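Local atomic coordinates of hydrogenase expression/formation protein HypE (Desulfovibrio vulgaris subsp. vulgaris, PDB entry 2Z1U), a protein that binds ATP and magnesium ions and probably takes part in the maturation of hydrogenases, as a member of the HypE family with an AIR synthase (PurM)-related fold. Residues 95-100 with 136-141; 172-177 with 246-251; 226-231 with 265-270; 71-76 with 194-199. All coordinates share one frame; numbering follows the deposited sequence.

Contact 1 lies in the N-terminal AIR synthase-related part of the chain, contacts 2 and 3 lie in the C-terminal one, and contact 4 joins the two. Contacts 2 and 3 are close neighbours, their centres about 10 Å apart; Gly175 N and Asn270 OD1 lie 2.8 Å apart and probably form a hydrogen bond. Contact 2 also meets contact 4, where His177 ND1 is 2.7 Å from Ser196 OG. Contact 1 stands apart, its centre about 20 Å from that of contact 4. The Phe96 side chain of contact 1 touches a bound ATP. The Leu73 side chain of contact 4 is about 9 Å from a bound ATP, and that of Thr228 of contact 3 about 8 Å.

Contact 1: 95-100 with 136-141; sequences GFILEE and GACDKM
Leu98 and Met141 form an antiparallel, non-hydrogen-bonded bridge with CA atoms 4.7 Å apart, where strand 87-99 meets the start of strand 141-151. Beside it, Glu99 N donates to Lys140 O at 3.0 Å, almost straight at 165°. Met141 CA makes a CA-H...O contact with Ile97 O.

Glu99 carries most of the polar contact. Its CG is anti to the backbone N (chi1 -176°) and the chain stays extended, which carries the carboxylate across to the inverse gamma turn centred on Asp139. OE1 accepts from Gly136 N at 2.8 Å through its anti lone pair. OE2 takes Lys140 N at 3.0 Å, met from above the carboxylate plane. A water also donates to OE2 and to Asp139 OD1. Lys140 NZ forms a salt bridge with Asp139 OD1, and Arg341 holds the other oxygen, OD2.

Leu98 and Met141 lie on the same face of the sheet. The extended Met141 chain runs beside Leu98, its CG 3.7 Å from Leu98 CD2. Its methyl CE reaches the edge of the Phe96 ring, 3.3 Å from CE2. Phe96 itself touches ATP, and Met141 also rests on helix 104-121. Cys138 packs on Phe142 of the second subunit, to which Ala137 and Asp139 also bond through their backbones.

Two backbone N-H groups and a water thus fix the Glu99 carboxylate, and this ties the turn to the strand end. Cys138 O, another acceptor, sits only 3.1 Å from OE2. Those donors would offset that repulsion and are consistent with a charged carboxylate.

Contact 2: 172-177 with 246-251; sequences GSMGDH and TAVPVR
Arg251 lays its aliphatic CD against the Asp176 carboxylate, 3.1 Å from OD1. The two side chains cross at about a right angle, and the guanidinium and carboxylate planes are 84° apart. The salt bridge is long, with Arg251 NH1 3.7 Å from Asp176 OD1.

Ser173 stands between the two charges. Its OG sits in the crowded position between the backbone N and carbonyl carbon (chi1 66°). From there it donates to Asp176 OD2 at 2.8 Å, striking it from above the carboxylate plane. At the guanidinium edge the same OG accepts a weak bond from Arg251 NH1, 2.9 Å long but bent to 126°. A water closes the group, donating to Met174 O and Asp176 OD2 and accepting from Arg251 N. Asp193 and Glu297 give Arg251 further ion pairs, both long and weak.

The backbones are joined by Met174 N, which donates to Pro249 O at 2.9 Å. Pro249 CG packs 3.5 Å from Gly172 O, a buried carbonyl oxygen with no polar partner in the model. Met174 CG meets Val248 CG1 at 3.8 Å, and both residues also pack on Leu226 of helix 225-237.

Gly175 and Arg251 are the N-cap residues of helices 176-184 and 252-260, so the contact joins two helix starts within the C-terminal AIR synthase-related part. Asp176 lies in the first turn of its helix, where the helix end would probably stabilise a negative carboxylate. The bond from Ser173 and the water would act the same way.

Contact 3: 226-231 with 265-270; sequences LATTLN and PLYLAN
Ala227, in the first turn of helix 225-237, meets Leu266 and Tyr267 of the loop 265-270, in the C-terminal AIR synthase-related domain. Leu266 O accepts from Ala227 N at 2.9 Å. The bond is straight, 171° at the hydrogen, and nearly along the C=O axis. It occupies an N-H that the first helical turn cannot pair within the helix.

Tyr267 keeps its CG anti to the carbonyl carbon (chi1 -71°), which brings the ring over to the helix. Ala227 CB sits over one face as a CH-pi contact, 3.5 Å from the ring centroid and 18° off the normal. The OH is held further along by Ser332 O. Leu226 has its CG anti to the backbone N, and its CD2 meets Leu266 CD2 at a loose 4.3 Å. Thr228 OG1 is buried near the Tyr267 ring and has no polar partner in the model.

Asn270 OD1 takes Gly175 N, and its ND2 gives to Pro221 O. One water ties the loop to the helix start: it accepts from Leu226 N at 3.0 Å and Asn270 ND2 at 3.2 Å, and donates to Pro265 O and Leu268 O.

Contact 4: 71-76 with 194-199; sequences GTLAVH and VCSDSA
His76 and Ser198 share the single direct hydrogen bond of this contact, 2.8 Å between ND1 and OG. It is fairly straight at 161°, and either atom could be the donor. OG meets the imidazole at its edge, near the ring plane. Ala199 CA covers one face of the same ring, 3.4 Å above the plane and offset toward the rim.

Ser198 OG is anti to its backbone N (chi1 -174°), which turns it toward His76 on helix 70-83. Leu73 CD1 lies beside the hydroxyl. The Thr72 methyl is also near, but its exact placing is doubtful. A water is held by Ser198 O at 3.0 Å and has a weak link to Thr72 OG1.

The next shell shapes the loop. Ser196 OG accepts from Ser198 N at 3.2 Å, an ST turn, and is itself bonded to His177 ND1. Asp197 is fixed by Lys273 and by Glu271 N. Ala199 O is held by Asn80, further along helix 70-83.

The contact thus joins helix 70-83 of the N-terminal AIR synthase-related part to a loop of the C-terminal one. The His76-Ser198 bond makes the link, Ala199 packs over the ring face, and the ST turn positions Ser198 for both.

Contact 1: 95-100 with 136-141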
loop_
_atom_site.group_PDB
_atom_site.type_symbol
_atom_site.label_atom_id
_atom_site.label_comp_id
_atom_site.label_asym_id
_atom_site.label_seq_id
_atom_site.Cartn_x
_atom_site.Cartn_y
_atom_site.Cartn_z
ATOM N N GLY A 95 -0.287 2.330 5.074
ATOM C CA GLY A 95 -0.732 1.117 5.721
ATOM C C GLY A 95 0.294 0.784 6.783
ATOM O O GLY A 95 1.435 0.453 6.463
ATOM N N PHE A 96 -0.095 0.934 8.043
ATOM C CA PHE A 96 0.772 0.603 9.179
ATOM C C PHE A 96 0.584 -0.851 9.570
ATOM O O PHE A 96 -0.548 -1.336 9.642
ATOM C CB PHE A 96 0.472 1.506 10.394
ATOM C CG PHE A 96 1.083 2.880 10.301
ATOM C CD1 PHE A 96 0.490 3.873 9.516
ATOM C CD2 PHE A 96 2.258 3.177 10.976
ATOM C CE1 PHE A 96 1.056 5.149 9.431
ATOM C CE2 PHE A 96 2.834 4.442 10.893
ATOM C CZ PHE A 96 2.234 5.431 10.127
ATOM N N ILE A 97 1.701 -1.541 9.795
ATOM C CA ILE A 97 1.693 -2.850 10.457
ATOM C C ILE A 97 2.511 -2.720 11.742
ATOM O O ILE A 97 3.700 -2.414 11.700
ATOM C CB ILE A 97 2.235 -3.980 9.544
ATOM C CG1 ILE A 97 1.389 -4.057 8.257
ATOM C CG2 ILE A 97 2.224 -5.337 10.296
ATOM C CD1 ILE A 97 1.988 -4.912 7.135
ATOM N N LEU A 98 1.862 -2.929 12.884
ATOM C CA LEU A 98 2.478 -2.601 14.166
ATOM C C LEU A 98 2.513 -3.785 15.110
ATOM O O LEU A 98 1.588 -4.606 15.135
ATOM C CB LEU A 98 1.734 -1.438 14.822
ATOM C CG LEU A 98 1.681 -0.113 14.047
ATOM C CD1 LEU A 98 0.572 0.801 14.589
ATOM C CD2 LEU A 98 3.032 0.580 14.088
ATOM N N GLU A 99 3.594 -3.864 15.882
ATOM C CA GLU A 99 3.760 -4.906 16.888
ATOM C C GLU A 99 3.116 -4.485 18.212
ATOM O O GLU A 99 3.390 -3.391 18.728
ATOM C CB GLU A 99 5.250 -5.212 17.094
ATOM C CG GLU A 99 5.499 -6.364 18.061
ATOM C CD GLU A 99 6.958 -6.707 18.244
ATOM O OE1 GLU A 99 7.233 -7.878 18.597
ATOM O OE2 GLU A 99 7.825 -5.827 18.056
ATOM N N GLU A 100 2.257 -5.356 18.746
ATOM C CA GLU A 100 1.762 -5.249 20.128
ATOM C C GLU A 100 2.925 -4.981 21.074
ATOM O O GLU A 100 3.986 -5.585 20.934
ATOM C CB GLU A 100 1.043 -6.548 20.528
ATOM C CG GLU A 100 0.513 -6.601 21.953
ATOM C CD GLU A 100 0.209 -8.022 22.439
ATOM O OE1 GLU A 100 -0.551 -8.160 23.419
ATOM O OE2 GLU A 100 0.728 -8.998 21.854
ATOM N N GLY A 136 5.989 -10.358 18.606
ATOM C CA GLY A 136 6.820 -11.296 17.855
ATOM C C GLY A 136 6.405 -11.539 16.411
ATOM O O GLY A 136 7.208 -12.042 15.614
ATOM N N ALA A 137 5.171 -11.172 16.060
ATOM C CA ALA A 137 4.665 -11.383 14.702
ATOM C C ALA A 137 5.293 -10.431 13.680
ATOM O O ALA A 137 5.299 -10.717 12.474
ATOM C CB ALA A 137 3.152 -11.304 14.671
ATOM N N CYS A 138 5.814 -9.298 14.159
ATOM C CA CYS A 138 6.639 -8.408 13.335
ATOM C C CYS A 138 7.604 -7.613 14.207
ATOM O O CYS A 138 7.356 -7.424 15.403
ATOM C CB CYS A 138 5.786 -7.469 12.457
ATOM S SG CYS A 138 5.078 -6.047 13.305
ATOM N N ASP A 139 8.708 -7.166 13.613
ATOM C CA ASP A 139 9.707 -6.386 14.339
ATOM C C ASP A 139 9.312 -4.911 14.424
ATOM O O ASP A 139 9.693 -4.105 13.565
ATOM C CB ASP A 139 11.101 -6.565 13.714
ATOM C CG ASP A 139 12.196 -5.835 14.479
ATOM O OD1 ASP A 139 12.059 -5.579 15.698
ATOM O OD2 ASP A 139 13.209 -5.518 13.841
ATOM N N LYS A 140 8.517 -4.586 15.450
ATOM C CA LYS A 140 8.114 -3.203 15.796
ATOM C C LYS A 140 7.131 -2.555 14.820
ATOM O O LYS A 140 6.019 -2.182 15.208
ATOM C CB LYS A 140 9.320 -2.264 15.982
ATOM C CG LYS A 140 10.419 -2.743 16.913
ATOM C CD LYS A 140 11.440 -1.635 17.134
ATOM C CE LYS A 140 12.860 -2.168 17.140
ATOM N NZ LYS A 140 12.995 -3.433 17.881
ATOM N N MET A 141 7.540 -2.404 13.559
ATOM C CA MET A 141 6.765 -1.572 12.638
ATOM C C MET A 141 7.230 -1.627 11.197
ATOM O O MET A 141 8.417 -1.400 10.907
ATOM C CB MET A 141 6.841 -0.124 13.121
ATOM C CG MET A 141 6.220 0.915 12.223
ATOM S SD MET A 141 6.595 2.499 12.980
ATOM C CE MET A 141 5.940 3.560 11.756
HETATM O O HOH W 1 10.531 -6.491 18.164
#

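Contact 2: 172-177 with 246-251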
loop_
_atom_site.group_PDB
_atom_site.type_symbol
_atom_site.label_atom_id
_atom_site.label_comp_id
_atom_site.label_asym_id
_atom_site.label_seq_id
_atom_site.Cartn_x
_atom_site.Cartn_y
_atom_site.Cartn_z
ATOM N N GLY A 172 23.346 13.930 -6.681
ATOM C CA GLY A 172 24.192 14.116 -5.501
ATOM C C GLY A 172 24.999 12.875 -5.127
ATOM O O GLY A 172 25.092 11.929 -5.906
ATOM N N SER A 173 25.553 12.899 -3.914
ATOM C CA SER A 173 26.515 11.904 -3.429
ATOM C C SER A 173 25.924 10.502 -3.254
ATOM O O SER A 173 24.738 10.345 -2.969
ATOM C CB SER A 173 27.137 12.406 -2.113
ATOM O OG SER A 173 26.163 12.472 -1.080
ATOM N N MET A 174 26.769 9.479 -3.418
ATOM C CA MET A 174 26.324 8.102 -3.374
ATOM C C MET A 174 26.759 7.410 -2.088
ATOM O O MET A 174 27.881 7.619 -1.613
ATOM C CB MET A 174 26.885 7.337 -4.593
ATOM C CG MET A 174 26.281 7.811 -5.924
ATOM S SD MET A 174 24.592 7.265 -6.205
ATOM C CE MET A 174 23.555 8.728 -5.810
ATOM N N GLY A 175 25.860 6.599 -1.532
ATOM C CA GLY A 175 26.216 5.672 -0.456
ATOM C C GLY A 175 25.846 6.107 0.955
ATOM O O GLY A 175 25.922 5.310 1.888
ATOM N N ASP A 176 25.457 7.370 1.109
ATOM C CA ASP A 176 25.204 7.987 2.419
ATOM C C ASP A 176 24.165 7.269 3.268
ATOM O O ASP A 176 24.465 6.897 4.407
ATOM C CB ASP A 176 24.813 9.456 2.248
ATOM C CG ASP A 176 25.830 10.218 1.423
ATOM O OD1 ASP A 176 26.638 10.949 2.014
ATOM O OD2 ASP A 176 25.848 10.046 0.188
ATOM N N HIS A 177 22.970 7.056 2.717
ATOM C CA HIS A 177 21.915 6.367 3.444
ATOM C C HIS A 177 22.333 4.962 3.900
ATOM O O HIS A 177 22.216 4.628 5.086
ATOM C CB HIS A 177 20.643 6.239 2.613
ATOM C CG HIS A 177 19.543 5.526 3.334
ATOM N ND1 HIS A 177 18.730 6.154 4.252
ATOM C CD2 HIS A 177 19.138 4.237 3.297
ATOM C CE1 HIS A 177 17.858 5.287 4.738
ATOM N NE2 HIS A 177 18.088 4.112 4.178
ATOM N N THR A 246 35.727 8.643 -11.286
ATOM C CA THR A 246 36.130 9.877 -10.621
ATOM C C THR A 246 35.004 10.910 -10.588
ATOM O O THR A 246 35.041 11.798 -9.756
ATOM C CB THR A 246 37.389 10.530 -11.237
ATOM O OG1 THR A 246 37.206 10.742 -12.646
ATOM C CG2 THR A 246 38.643 9.689 -10.978
ATOM N N ALA A 247 34.038 10.779 -11.501
ATOM C CA ALA A 247 32.911 11.713 -11.619
ATOM C C ALA A 247 31.732 11.360 -10.716
ATOM O O ALA A 247 30.856 12.212 -10.477
ATOM C CB ALA A 247 32.458 11.840 -13.087
ATOM N N VAL A 248 31.693 10.120 -10.215
ATOM C CA VAL A 248 30.639 9.704 -9.268
ATOM C C VAL A 248 31.003 10.266 -7.895
ATOM O O VAL A 248 32.050 9.930 -7.357
ATOM C CB VAL A 248 30.444 8.163 -9.196
ATOM C CG1 VAL A 248 29.247 7.795 -8.304
ATOM C CG2 VAL A 248 30.259 7.588 -10.588
ATOM N N PRO A 249 30.152 11.176 -7.345
ATOM C CA PRO A 249 30.471 11.805 -6.069
ATOM C C PRO A 249 30.213 10.871 -4.885
ATOM O O PRO A 249 29.161 10.264 -4.781
ATOM C CB PRO A 249 29.523 13.037 -6.022
ATOM C CG PRO A 249 28.349 12.633 -6.837
ATOM C CD PRO A 249 28.859 11.629 -7.887
ATOM N N VAL A 250 31.207 10.736 -4.023
ATOM C CA VAL A 250 31.097 9.933 -2.806
ATOM C C VAL A 250 31.917 10.721 -1.806
ATOM O O VAL A 250 33.091 11.013 -2.065
ATOM C CB VAL A 250 31.701 8.474 -2.969
ATOM C CG1 VAL A 250 31.547 7.670 -1.674
ATOM C CG2 VAL A 250 31.036 7.698 -4.106
ATOM N N ARG A 251 31.288 11.116 -0.700
ATOM C CA ARG A 251 31.940 11.931 0.337
ATOM C C ARG A 251 33.121 11.163 0.904
ATOM O O ARG A 251 33.032 9.950 1.075
ATOM C CB ARG A 251 30.950 12.237 1.468
ATOM C CG ARG A 251 29.819 13.151 1.081
ATOM C CD ARG A 251 28.746 13.213 2.169
ATOM N NE ARG A 251 28.351 14.601 2.369
ATOM C CZ ARG A 251 27.327 15.198 1.766
ATOM N NH1 ARG A 251 26.533 14.527 0.932
ATOM N NH2 ARG A 251 27.090 16.478 2.025
HETATM O O HOH W 2 28.672 9.937 -0.307
#

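Contact 3: 226-231 with 265-270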
loop_
_atom_site.group_PDB
_atom_site.type_symbol
_atom_site.label_atom_id
_atom_site.label_comp_id
_atom_site.label_asym_id
_atom_site.label_seq_id
_atom_site.Cartn_x
_atom_site.Cartn_y
_atom_site.Cartn_z
ATOM N N LEU A 226 23.437 2.790 -7.193
ATOM C CA LEU A 226 23.647 3.316 -8.536
ATOM C C LEU A 226 23.896 2.194 -9.543
ATOM O O LEU A 226 23.319 2.185 -10.639
ATOM C CB LEU A 226 24.860 4.261 -8.541
ATOM C CG LEU A 226 25.286 4.853 -9.896
ATOM C CD1 LEU A 226 24.216 5.775 -10.469
ATOM C CD2 LEU A 226 26.644 5.585 -9.818
ATOM N N ALA A 227 24.755 1.252 -9.163
ATOM C CA ALA A 227 25.160 0.198 -10.096
ATOM C C ALA A 227 23.960 -0.639 -10.543
ATOM O O ALA A 227 23.777 -0.853 -11.734
ATOM C CB ALA A 227 26.255 -0.657 -9.503
ATOM N N THR A 228 22.994 -0.988 -9.670
ATOM C CA THR A 228 21.998 -1.885 -10.194
ATOM C C THR A 228 20.806 -1.069 -10.805
ATOM O O THR A 228 20.262 -1.578 -11.863
ATOM C CB THR A 228 21.419 -2.884 -9.174
ATOM O OG1 THR A 228 22.464 -3.744 -8.700
ATOM C CG2 THR A 228 20.328 -3.726 -9.818
ATOM N N THR A 229 20.599 0.268 -10.527
ATOM C CA THR A 229 19.666 1.039 -11.382
ATOM C C THR A 229 20.212 1.330 -12.776
ATOM O O THR A 229 19.430 1.356 -13.724
ATOM C CB THR A 229 19.030 2.366 -10.772
ATOM O OG1 THR A 229 19.586 3.514 -11.418
ATOM C CG2 THR A 229 19.197 2.457 -9.300
ATOM N N LEU A 230 21.533 1.546 -12.916
ATOM C CA LEU A 230 22.116 1.692 -14.260
ATOM C C LEU A 230 21.994 0.397 -15.080
ATOM O O LEU A 230 21.817 0.441 -16.301
ATOM C CB LEU A 230 23.582 2.156 -14.211
ATOM C CG LEU A 230 23.806 3.577 -13.670
ATOM C CD1 LEU A 230 25.295 3.865 -13.600
ATOM C CD2 LEU A 230 23.064 4.628 -14.492
ATOM N N ASN A 231 22.118 -0.746 -14.418
ATOM C CA ASN A 231 21.948 -2.046 -15.093
ATOM C C ASN A 231 20.492 -2.241 -15.542
ATOM O O ASN A 231 20.236 -2.764 -16.639
ATOM C CB ASN A 231 22.341 -3.184 -14.162
ATOM C CG ASN A 231 23.789 -3.526 -14.255
ATOM O OD1 ASN A 231 24.600 -3.049 -13.464
ATOM N ND2 ASN A 231 24.139 -4.329 -15.240
ATOM N N PRO A 265 30.219 1.827 -2.110
ATOM C CA PRO A 265 29.255 2.939 -2.150
ATOM C C PRO A 265 28.388 2.951 -3.415
ATOM O O PRO A 265 27.313 3.538 -3.420
ATOM C CB PRO A 265 30.147 4.188 -2.100
ATOM C CG PRO A 265 31.525 3.713 -2.517
ATOM C CD PRO A 265 31.616 2.302 -2.021
ATOM N N LEU A 266 28.856 2.306 -4.484
ATOM C CA LEU A 266 28.078 2.245 -5.731
ATOM C C LEU A 266 26.900 1.268 -5.705
ATOM O O LEU A 266 26.089 1.252 -6.633
ATOM C CB LEU A 266 28.989 1.918 -6.916
ATOM C CG LEU A 266 30.272 2.737 -7.102
ATOM C CD1 LEU A 266 31.099 2.108 -8.226
ATOM C CD2 LEU A 266 29.965 4.209 -7.372
ATOM N N TYR A 267 26.840 0.435 -4.668
ATOM C CA TYR A 267 25.787 -0.574 -4.518
ATOM C C TYR A 267 24.934 -0.349 -3.276
ATOM O O TYR A 267 24.023 -1.138 -3.001
ATOM C CB TYR A 267 26.378 -1.987 -4.472
ATOM C CG TYR A 267 26.936 -2.467 -5.790
ATOM C CD1 TYR A 267 28.204 -2.085 -6.209
ATOM C CD2 TYR A 267 26.172 -3.257 -6.636
ATOM C CE1 TYR A 267 28.732 -2.523 -7.451
ATOM C CE2 TYR A 267 26.686 -3.711 -7.866
ATOM C CZ TYR A 267 27.955 -3.331 -8.272
ATOM O OH TYR A 267 28.445 -3.779 -9.491
ATOM N N LEU A 268 25.232 0.711 -2.526
ATOM C CA LEU A 268 24.479 1.028 -1.305
ATOM C C LEU A 268 23.277 1.894 -1.622
ATOM O O LEU A 268 23.362 2.798 -2.458
ATOM C CB LEU A 268 25.362 1.742 -0.282
ATOM C CG LEU A 268 26.350 0.902 0.527
ATOM C CD1 LEU A 268 27.154 1.811 1.442
ATOM C CD2 LEU A 268 25.630 -0.210 1.323
ATOM N N ALA A 269 22.166 1.599 -0.948
ATOM C CA ALA A 269 20.909 2.260 -1.175
ATOM C C ALA A 269 21.032 3.745 -0.849
ATOM O O ALA A 269 21.680 4.132 0.129
ATOM C CB ALA A 269 19.803 1.622 -0.314
ATOM N N ASN A 270 20.433 4.566 -1.704
ATOM C CA ASN A 270 20.275 6.003 -1.452
ATOM C C ASN A 270 18.797 6.265 -1.280
ATOM O O ASN A 270 17.984 5.489 -1.782
ATOM C CB ASN A 270 20.806 6.817 -2.629
ATOM C CG ASN A 270 22.219 6.448 -2.977
ATOM O OD1 ASN A 270 23.173 6.933 -2.361
ATOM N ND2 ASN A 270 22.371 5.575 -3.969
HETATM O O HOH W 3 24.804 3.658 -4.638
#

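Contact 4: 71-76 with 194-199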
loop_
_atom_site.group_PDB
_atom_site.type_symbol
_atom_site.label_atom_id
_atom_site.label_comp_id
_atom_site.label_asym_id
_atom_site.label_seq_id
_atom_site.Cartn_x
_atom_site.Cartn_y
_atom_site.Cartn_z
ATOM N N GLY A 71 9.321 6.882 8.893
ATOM C CA GLY A 71 8.269 7.779 8.429
ATOM C C GLY A 71 8.728 8.723 7.336
ATOM O O GLY A 71 8.036 8.966 6.358
ATOM N N THR A 72 9.909 9.261 7.517
ATOM C CA THR A 72 10.527 10.100 6.533
ATOM C C THR A 72 10.753 9.276 5.227
ATOM O O THR A 72 10.424 9.731 4.119
ATOM C CB THR A 72 11.811 10.655 7.192
ATOM O OG1 THR A 72 11.786 12.087 7.281
ATOM C CG2 THR A 72 13.048 10.116 6.620
ATOM N N LEU A 73 11.278 8.058 5.372
ATOM C CA LEU A 73 11.451 7.141 4.227
ATOM C C LEU A 73 10.118 6.809 3.539
ATOM O O LEU A 73 10.010 6.850 2.297
ATOM C CB LEU A 73 12.137 5.844 4.692
ATOM C CG LEU A 73 13.618 5.566 4.393
ATOM C CD1 LEU A 73 14.499 6.815 4.315
ATOM C CD2 LEU A 73 14.221 4.462 5.311
ATOM N N ALA A 74 9.105 6.496 4.352
ATOM C CA ALA A 74 7.792 6.114 3.846
ATOM C C ALA A 74 7.160 7.199 2.940
ATOM O O ALA A 74 6.603 6.889 1.877
ATOM C CB ALA A 74 6.876 5.756 4.998
ATOM N N VAL A 75 7.269 8.464 3.346
ATOM C CA VAL A 75 6.790 9.572 2.504
ATOM C C VAL A 75 7.732 9.901 1.318
ATOM O O VAL A 75 7.302 9.858 0.155
ATOM C CB VAL A 75 6.443 10.820 3.353
ATOM C CG1 VAL A 75 6.102 12.008 2.477
ATOM C CG2 VAL A 75 5.257 10.490 4.281
ATOM N N HIS A 76 8.994 10.238 1.608
ATOM C CA HIS A 76 9.952 10.637 0.558
ATOM C C HIS A 76 10.115 9.598 -0.553
ATOM O O HIS A 76 10.094 9.935 -1.744
ATOM C CB HIS A 76 11.345 10.959 1.153
ATOM C CG HIS A 76 11.342 12.111 2.112
ATOM N ND1 HIS A 76 12.275 12.248 3.120
ATOM C CD2 HIS A 76 10.506 13.171 2.230
ATOM C CE1 HIS A 76 12.016 13.346 3.810
ATOM N NE2 HIS A 76 10.944 13.916 3.294
ATOM N N VAL A 194 28.051 11.959 7.965
ATOM C CA VAL A 194 27.423 10.753 7.441
ATOM C C VAL A 194 26.023 10.568 8.003
ATOM O O VAL A 194 25.846 10.166 9.157
ATOM C CB VAL A 194 28.279 9.487 7.725
ATOM C CG1 VAL A 194 27.589 8.228 7.196
ATOM C CG2 VAL A 194 29.683 9.629 7.118
ATOM N N CYS A 195 25.025 10.861 7.178
ATOM C CA CYS A 195 23.637 10.628 7.563
ATOM C C CYS A 195 22.784 10.281 6.350
ATOM O O CYS A 195 23.221 10.444 5.204
ATOM C CB CYS A 195 23.069 11.854 8.273
ATOM S SG CYS A 195 23.147 13.329 7.286
ATOM N N SER A 196 21.566 9.811 6.611
ATOM C CA SER A 196 20.611 9.551 5.550
ATOM C C SER A 196 20.343 10.815 4.754
ATOM O O SER A 196 20.396 11.930 5.283
ATOM C CB SER A 196 19.306 9.007 6.113
ATOM O OG SER A 196 18.382 8.714 5.075
ATOM N N ASP A 197 20.056 10.618 3.477
ATOM C CA ASP A 197 19.760 11.705 2.559
ATOM C C ASP A 197 18.259 11.761 2.269
ATOM O O ASP A 197 17.823 12.474 1.359
ATOM C CB ASP A 197 20.549 11.511 1.255
ATOM C CG ASP A 197 20.307 10.149 0.598
ATOM O OD1 ASP A 197 19.685 9.233 1.196
ATOM O OD2 ASP A 197 20.757 9.996 -0.551
ATOM N N SER A 198 17.481 11.004 3.040
ATOM C CA SER A 198 16.031 10.919 2.853
ATOM C C SER A 198 15.469 12.308 2.569
ATOM O O SER A 198 15.520 13.204 3.416
ATOM C CB SER A 198 15.359 10.295 4.074
ATOM O OG SER A 198 13.967 10.089 3.853
ATOM N N ALA A 199 14.978 12.494 1.348
ATOM C CA ALA A 199 14.462 13.792 0.930
ATOM C C ALA A 199 13.570 13.612 -0.272
ATOM O O ALA A 199 13.778 12.725 -1.093
ATOM C CB ALA A 199 15.629 14.783 0.593
HETATM O O HOH W 4 14.824 13.211 6.317
#